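Putative oxidoreductase molybdopterin-binding subunit (Sulfolobus tokodaii, PDB 4ZOH) binds a pterin cytosine dinucleotide cofactor and is probably the molybdenum-bearing subunit of a xanthine dehydrogenase-type oxidoreductase. Local coordinates at residues L32-V37 with I82-D87; A172-N177 with L231-R236. All coordinates share one frame; numbering follows the deposited sequence.

Interaction 1 (L32-V37 with I82-D87); sequences LFVAFV and IVIAKD
With CG anti to the carbonyl carbon (chi1 -63°), the ring of Phe36 swings beside Ile82, whose CG2 is anti to the backbone N, a setting that carries it over one face of that ring. The two residues form a non-hydrogen-bonded pair in an antiparallel ladder of strands 32-38 and 79-85, part of the a/b hammerhead domain of the xanthine dehydrogenase family. The evidence for a CH-pi contact is direct: Ile82 CG2 stands 4.2 Å from the ring centroid and 16° off its normal, although displaced toward the rim. Ile82 CG1 runs alongside the same ring and touches Phe36 CE1 at 3.4 Å.

Val34 and Ile84 make the next such pair on this face, which packs against helix 223-235; beyond it the side chains of Leu32 and Ile84 cross at about a right angle, CD1 of Leu32 lying 3.8 Å from CG2 of Ile84. Ala35 and Val83 project from the other face, toward helix 88-95 and the loop residue Val98, with Ala35 CB meeting Val83 CG2.

Two reciprocal pairs of backbone N-H to O bonds, 2.8 to 3.0 Å long, join Phe33 with Ala85 and Ala35 with Val83 and fix the register. Past the ladder, Asp87 N-caps helix 88-95 through OD1 to Glu90 N, and OD2 forms a salt bridge with a basic side chain of another protein's chain. The tightest apolar approach is Val34 CG1 to Ile82 CG2, 3.3 Å, a squeezed methyl-methyl contact.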
loop_
_atom_site.group_PDB
_atom_site.type_symbol
_atom_site.label_atom_id
_atom_site.label_comp_id
_atom_site.label_asym_id
_atom_site.label_seq_id
_atom_site.Cartn_x
_atom_site.Cartn_y
_atom_site.Cartn_z
ATOM N N LEU A 32 -7.314 -1.697 10.592
ATOM C CA LEU A 32 -8.263 -2.387 11.432
ATOM C C LEU A 32 -9.385 -3.013 10.563
ATOM O O LEU A 32 -9.612 -2.577 9.419
ATOM C CB LEU A 32 -8.900 -1.395 12.443
ATOM C CG LEU A 32 -7.961 -0.763 13.493
ATOM C CD1 LEU A 32 -8.679 0.324 14.298
ATOM C CD2 LEU A 32 -7.515 -1.854 14.423
ATOM N N PHE A 33 -10.062 -4.028 11.098
ATOM C CA PHE A 33 -11.135 -4.690 10.360
ATOM C C PHE A 33 -12.486 -4.313 10.926
ATOM O O PHE A 33 -12.653 -4.268 12.147
ATOM C CB PHE A 33 -10.951 -6.208 10.315
ATOM C CG PHE A 33 -11.803 -6.846 9.278
ATOM C CD1 PHE A 33 -13.112 -7.303 9.598
ATOM C CD2 PHE A 33 -11.354 -6.894 7.909
ATOM C CE1 PHE A 33 -13.923 -7.851 8.601
ATOM C CE2 PHE A 33 -12.178 -7.428 6.913
ATOM C CZ PHE A 33 -13.458 -7.926 7.266
ATOM N N VAL A 34 -13.428 -4.041 10.023
ATOM C CA VAL A 34 -14.785 -3.535 10.338
ATOM C C VAL A 34 -15.828 -4.559 9.882
ATOM O O VAL A 34 -15.800 -5.005 8.732
ATOM C CB VAL A 34 -14.987 -2.152 9.657
ATOM C CG1 VAL A 34 -16.378 -1.537 9.865
ATOM C CG2 VAL A 34 -13.920 -1.150 10.143
ATOM N N ALA A 35 -16.755 -4.923 10.763
ATOM C CA ALA A 35 -17.895 -5.750 10.361
ATOM C C ALA A 35 -19.174 -5.060 10.828
ATOM O O ALA A 35 -19.148 -4.320 11.835
ATOM C CB ALA A 35 -17.746 -7.167 10.937
ATOM N N PHE A 36 -20.281 -5.295 10.114
ATOM C CA PHE A 36 -21.564 -4.762 10.490
ATOM C C PHE A 36 -22.474 -5.805 11.128
ATOM O O PHE A 36 -22.554 -6.932 10.646
ATOM C CB PHE A 36 -22.243 -4.068 9.311
ATOM C CG PHE A 36 -21.483 -2.895 8.812
ATOM C CD1 PHE A 36 -21.947 -1.571 9.070
ATOM C CD2 PHE A 36 -20.277 -3.078 8.078
ATOM C CE1 PHE A 36 -21.254 -0.460 8.627
ATOM C CE2 PHE A 36 -19.581 -1.941 7.627
ATOM C CZ PHE A 36 -20.051 -0.642 7.906
ATOM N N VAL A 37 -23.121 -5.429 12.244
ATOM C CA VAL A 37 -24.246 -6.183 12.830
ATOM C C VAL A 37 -25.448 -5.815 11.982
ATOM O O VAL A 37 -25.633 -4.634 11.632
ATOM C CB VAL A 37 -24.515 -5.804 14.332
ATOM C CG1 VAL A 37 -25.643 -6.665 14.951
ATOM C CG2 VAL A 37 -23.232 -5.946 15.167
ATOM N N ILE A 82 -21.887 -1.300 14.093
ATOM C CA ILE A 82 -20.568 -1.482 13.430
ATOM C C ILE A 82 -19.563 -1.903 14.497
ATOM O O ILE A 82 -19.462 -1.214 15.527
ATOM C CB ILE A 82 -20.027 -0.215 12.756
ATOM C CG1 ILE A 82 -21.068 0.513 11.926
ATOM C CG2 ILE A 82 -18.805 -0.576 11.920
ATOM C CD1 ILE A 82 -21.682 1.718 12.586
ATOM N N VAL A 83 -18.865 -3.033 14.301
ATOM C CA VAL A 83 -17.844 -3.389 15.207
ATOM C C VAL A 83 -16.489 -3.169 14.532
ATOM O O VAL A 83 -16.377 -3.305 13.267
ATOM C CB VAL A 83 -17.963 -4.791 15.771
ATOM C CG1 VAL A 83 -19.394 -5.043 16.355
ATOM C CG2 VAL A 83 -17.570 -5.889 14.790
ATOM N N ILE A 84 -15.472 -2.858 15.371
ATOM C CA ILE A 84 -14.060 -2.681 14.927
ATOM C C ILE A 84 -13.105 -3.572 15.725
ATOM O O ILE A 84 -13.189 -3.656 16.965
ATOM C CB ILE A 84 -13.633 -1.210 14.955
ATOM C CG1 ILE A 84 -14.778 -0.356 14.375
ATOM C CG2 ILE A 84 -12.259 -1.026 14.247
ATOM C CD1 ILE A 84 -14.439 0.927 13.665
ATOM N N ALA A 85 -12.251 -4.322 15.036
ATOM C CA ALA A 85 -11.302 -5.154 15.766
ATOM C C ALA A 85 -9.953 -5.241 15.017
ATOM O O ALA A 85 -9.794 -4.705 13.910
ATOM C CB ALA A 85 -11.880 -6.548 16.042
ATOM N N LYS A 86 -9.012 -5.932 15.627
ATOM C CA LYS A 86 -7.658 -6.060 15.142
ATOM C C LYS A 86 -7.608 -6.788 13.840
ATOM O O LYS A 86 -6.718 -6.503 13.063
ATOM C CB LYS A 86 -6.840 -6.812 16.192
ATOM C CG LYS A 86 -5.491 -7.398 15.801
ATOM C CD LYS A 86 -5.143 -8.638 16.639
ATOM C CE LYS A 86 -3.653 -8.713 16.942
ATOM N NZ LYS A 86 -3.342 -9.222 18.321
ATOM N N ASP A 87 -8.494 -7.774 13.646
ATOM C CA ASP A 87 -8.599 -8.513 12.368
ATOM C C ASP A 87 -9.985 -9.132 12.159
ATOM O O ASP A 87 -10.835 -9.088 13.072
ATOM C CB ASP A 87 -7.484 -9.551 12.225
ATOM C CG ASP A 87 -7.766 -10.797 12.937
ATOM O OD1 ASP A 87 -8.661 -10.902 13.780
ATOM O OD2 ASP A 87 -7.080 -11.720 12.649
#

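Interaction 2 (A172-N177 with L231-R236); sequences AYFDGN and LALMLR
The C-terminal end of helix 223-235 lies on one side of a mixed beta sheet, against the end of strand 170-174 and the turn that leads toward strand 179-183. The strand and helix segments run at 45° with their axes 6.9 Å apart, a separation that small residues permit: Ala172 CB meets Ala232 CB at 3.7 Å.

Phe174 contributes the largest share of the contact, followed by Arg236. The CG of Phe174 is anti to the backbone N, which extends the ring along the helix end. Leu233 CD2 sits over one face in a CH-pi contact, 3.8 Å from the centroid and 23° off the normal, while the backbone N of Gly176 lies above the centre of the opposite face. The ring is thus sandwiched between the helix and its own turn. Arg236 comes alongside and bends at chi2, bringing NE to the ring edge in its plane. Ring and guanidinium planes stand 75° apart, with Phe174 CE2 above the guanidinium centre, 3.8 Å from Arg236 CZ. A weak bond from NE to Leu233 O ties the guanidinium back to the helix.

Polar groups are joined through water. One molecule accepts from Phe174 N and donates to Ala232 O; a second donates to Phe174 O and Arg236 O; a third links Gly176 O with Arg236 NH2, which it meets at 3.0 Å. Arg236 O also accepts a hydrogen bond from Lys19 of the second subunit.

Asp175 OD1 receives Asn177 N (2.8 Å), closing an Asx turn. Helix end against strand end, with this turn in the link of the beta hairpin formed by strands 170-174 and 179-183, is a layered alpha/beta packing.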
loop_
_atom_site.group_PDB
_atom_site.type_symbol
_atom_site.label_atom_id
_atom_site.label_comp_id
_atom_site.label_asym_id
_atom_site.label_seq_id
_atom_site.Cartn_x
_atom_site.Cartn_y
_atom_site.Cartn_z
ATOM N N ALA A 172 -10.586 2.510 4.055
ATOM C CA ALA A 172 -10.725 3.972 4.266
ATOM C C ALA A 172 -9.663 4.492 5.241
ATOM O O ALA A 172 -9.391 3.878 6.251
ATOM C CB ALA A 172 -12.113 4.287 4.790
ATOM N N TYR A 173 -9.056 5.617 4.888
ATOM C CA TYR A 173 -7.956 6.141 5.658
ATOM C C TYR A 173 -7.988 7.654 5.613
ATOM O O TYR A 173 -7.908 8.248 4.543
ATOM C CB TYR A 173 -6.595 5.666 5.116
ATOM C CG TYR A 173 -5.504 6.253 5.920
ATOM C CD1 TYR A 173 -5.490 6.076 7.312
ATOM C CD2 TYR A 173 -4.506 7.032 5.321
ATOM C CE1 TYR A 173 -4.504 6.632 8.111
ATOM C CE2 TYR A 173 -3.491 7.600 6.091
ATOM C CZ TYR A 173 -3.496 7.392 7.491
ATOM O OH TYR A 173 -2.518 7.928 8.272
ATOM N N PHE A 174 -8.076 8.278 6.794
ATOM C CA PHE A 174 -8.110 9.768 6.840
ATOM C C PHE A 174 -6.822 10.165 7.543
ATOM O O PHE A 174 -6.575 9.676 8.669
ATOM C CB PHE A 174 -9.385 10.190 7.625
ATOM C CG PHE A 174 -9.532 11.661 7.802
ATOM C CD1 PHE A 174 -9.641 12.497 6.676
ATOM C CD2 PHE A 174 -9.493 12.232 9.094
ATOM C CE1 PHE A 174 -9.723 13.889 6.824
ATOM C CE2 PHE A 174 -9.581 13.614 9.254
ATOM C CZ PHE A 174 -9.718 14.449 8.125
ATOM N N ASP A 175 -5.989 11.004 6.897
ATOM C CA ASP A 175 -4.756 11.430 7.462
ATOM C C ASP A 175 -4.799 12.717 8.313
ATOM O O ASP A 175 -3.768 13.157 8.766
ATOM C CB ASP A 175 -3.736 11.599 6.377
ATOM C CG ASP A 175 -4.047 12.739 5.491
ATOM O OD1 ASP A 175 -4.959 13.555 5.726
ATOM O OD2 ASP A 175 -3.347 12.818 4.546
ATOM N N GLY A 176 -5.975 13.299 8.525
ATOM C CA GLY A 176 -6.108 14.556 9.289
ATOM C C GLY A 176 -6.642 15.666 8.415
ATOM O O GLY A 176 -7.307 16.579 8.895
ATOM N N ASN A 177 -6.350 15.579 7.126
ATOM C CA ASN A 177 -6.808 16.543 6.139
ATOM C C ASN A 177 -7.632 15.842 5.027
ATOM O O ASN A 177 -8.659 16.355 4.542
ATOM C CB ASN A 177 -5.607 17.239 5.471
ATOM C CG ASN A 177 -6.017 18.042 4.232
ATOM O OD1 ASN A 177 -6.958 18.857 4.281
ATOM N ND2 ASN A 177 -5.337 17.796 3.103
ATOM N N LEU A 231 -16.646 6.666 9.919
ATOM C CA LEU A 231 -15.733 6.113 10.889
ATOM C C LEU A 231 -14.242 6.420 10.707
ATOM O O LEU A 231 -13.532 6.640 11.723
ATOM C CB LEU A 231 -15.937 4.626 11.055
ATOM C CG LEU A 231 -17.282 4.221 11.661
ATOM C CD1 LEU A 231 -17.443 2.731 11.508
ATOM C CD2 LEU A 231 -17.379 4.633 13.133
ATOM N N ALA A 232 -13.772 6.472 9.435
ATOM C CA ALA A 232 -12.364 6.709 9.204
ATOM C C ALA A 232 -12.001 8.113 9.673
ATOM O O ALA A 232 -10.908 8.262 10.204
ATOM C CB ALA A 232 -11.955 6.503 7.733
ATOM N N LEU A 233 -12.872 9.117 9.450
ATOM C CA LEU A 233 -12.663 10.472 10.009
ATOM C C LEU A 233 -12.452 10.495 11.530
ATOM O O LEU A 233 -11.630 11.231 12.052
ATOM C CB LEU A 233 -13.796 11.454 9.656
ATOM C CG LEU A 233 -14.231 11.490 8.193
ATOM C CD1 LEU A 233 -15.209 12.619 8.045
ATOM C CD2 LEU A 233 -13.081 11.596 7.228
ATOM N N MET A 234 -13.181 9.638 12.201
ATOM C CA MET A 234 -13.155 9.570 13.627
ATOM C C MET A 234 -11.957 8.765 14.149
ATOM O O MET A 234 -11.295 9.196 15.064
ATOM C CB MET A 234 -14.476 8.941 14.107
ATOM C CG MET A 234 -14.935 9.451 15.443
ATOM S SD MET A 234 -16.059 8.287 16.188
ATOM C CE MET A 234 -15.085 7.992 17.677
ATOM N N LEU A 235 -11.757 7.559 13.650
ATOM C CA LEU A 235 -10.760 6.670 14.208
ATOM C C LEU A 235 -9.295 6.964 13.828
ATOM O O LEU A 235 -8.406 6.589 14.576
ATOM C CB LEU A 235 -11.093 5.225 13.857
ATOM C CG LEU A 235 -12.096 4.678 14.866
ATOM C CD1 LEU A 235 -13.439 4.508 14.257
ATOM C CD2 LEU A 235 -11.626 3.322 15.389
ATOM N N ARG A 236 -9.023 7.579 12.675
ATOM C CA ARG A 236 -7.605 7.884 12.301
ATOM C C ARG A 236 -6.648 6.681 12.096
ATOM O O ARG A 236 -5.414 6.869 12.183
ATOM C CB ARG A 236 -6.942 8.856 13.320
ATOM C CG ARG A 236 -7.733 10.119 13.658
ATOM C CD ARG A 236 -8.389 10.760 12.474
ATOM N NE ARG A 236 -9.068 11.997 12.910
ATOM C CZ ARG A 236 -8.525 13.217 12.891
ATOM N NH1 ARG A 236 -7.265 13.402 12.486
ATOM N NH2 ARG A 236 -9.248 14.254 13.244
HETATM O O HOH W 1 -8.729 6.723 9.154
HETATM O O HOH W 2 -4.776 9.656 10.755
HETATM O O HOH W 3 -7.778 16.527 11.891
#

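Overall arrangement
Interactions 1 and 2 belong to one mixed beta sheet, their centres about 15 Å apart, and share helix 223-235 as its cover. In 32-37 with 82-87 two strands are held by direct backbone bonds, and most of the touching residues are buried; in 172-177 with 231-236 strand and helix meet through apolar side chains, an arginine and bridging waters, nearer the surface and the second subunit. Strand 239-241 lies between strands 32-38 and 170-174, joining the hammerhead strands to those of the molybdopterin-binding region. The two contacts also touch directly: Leu231 CD1 packs on Ile82 CG2 at 3.6 Å, and Leu235 CD1 on Ile84 CD1 at 3.8 Å.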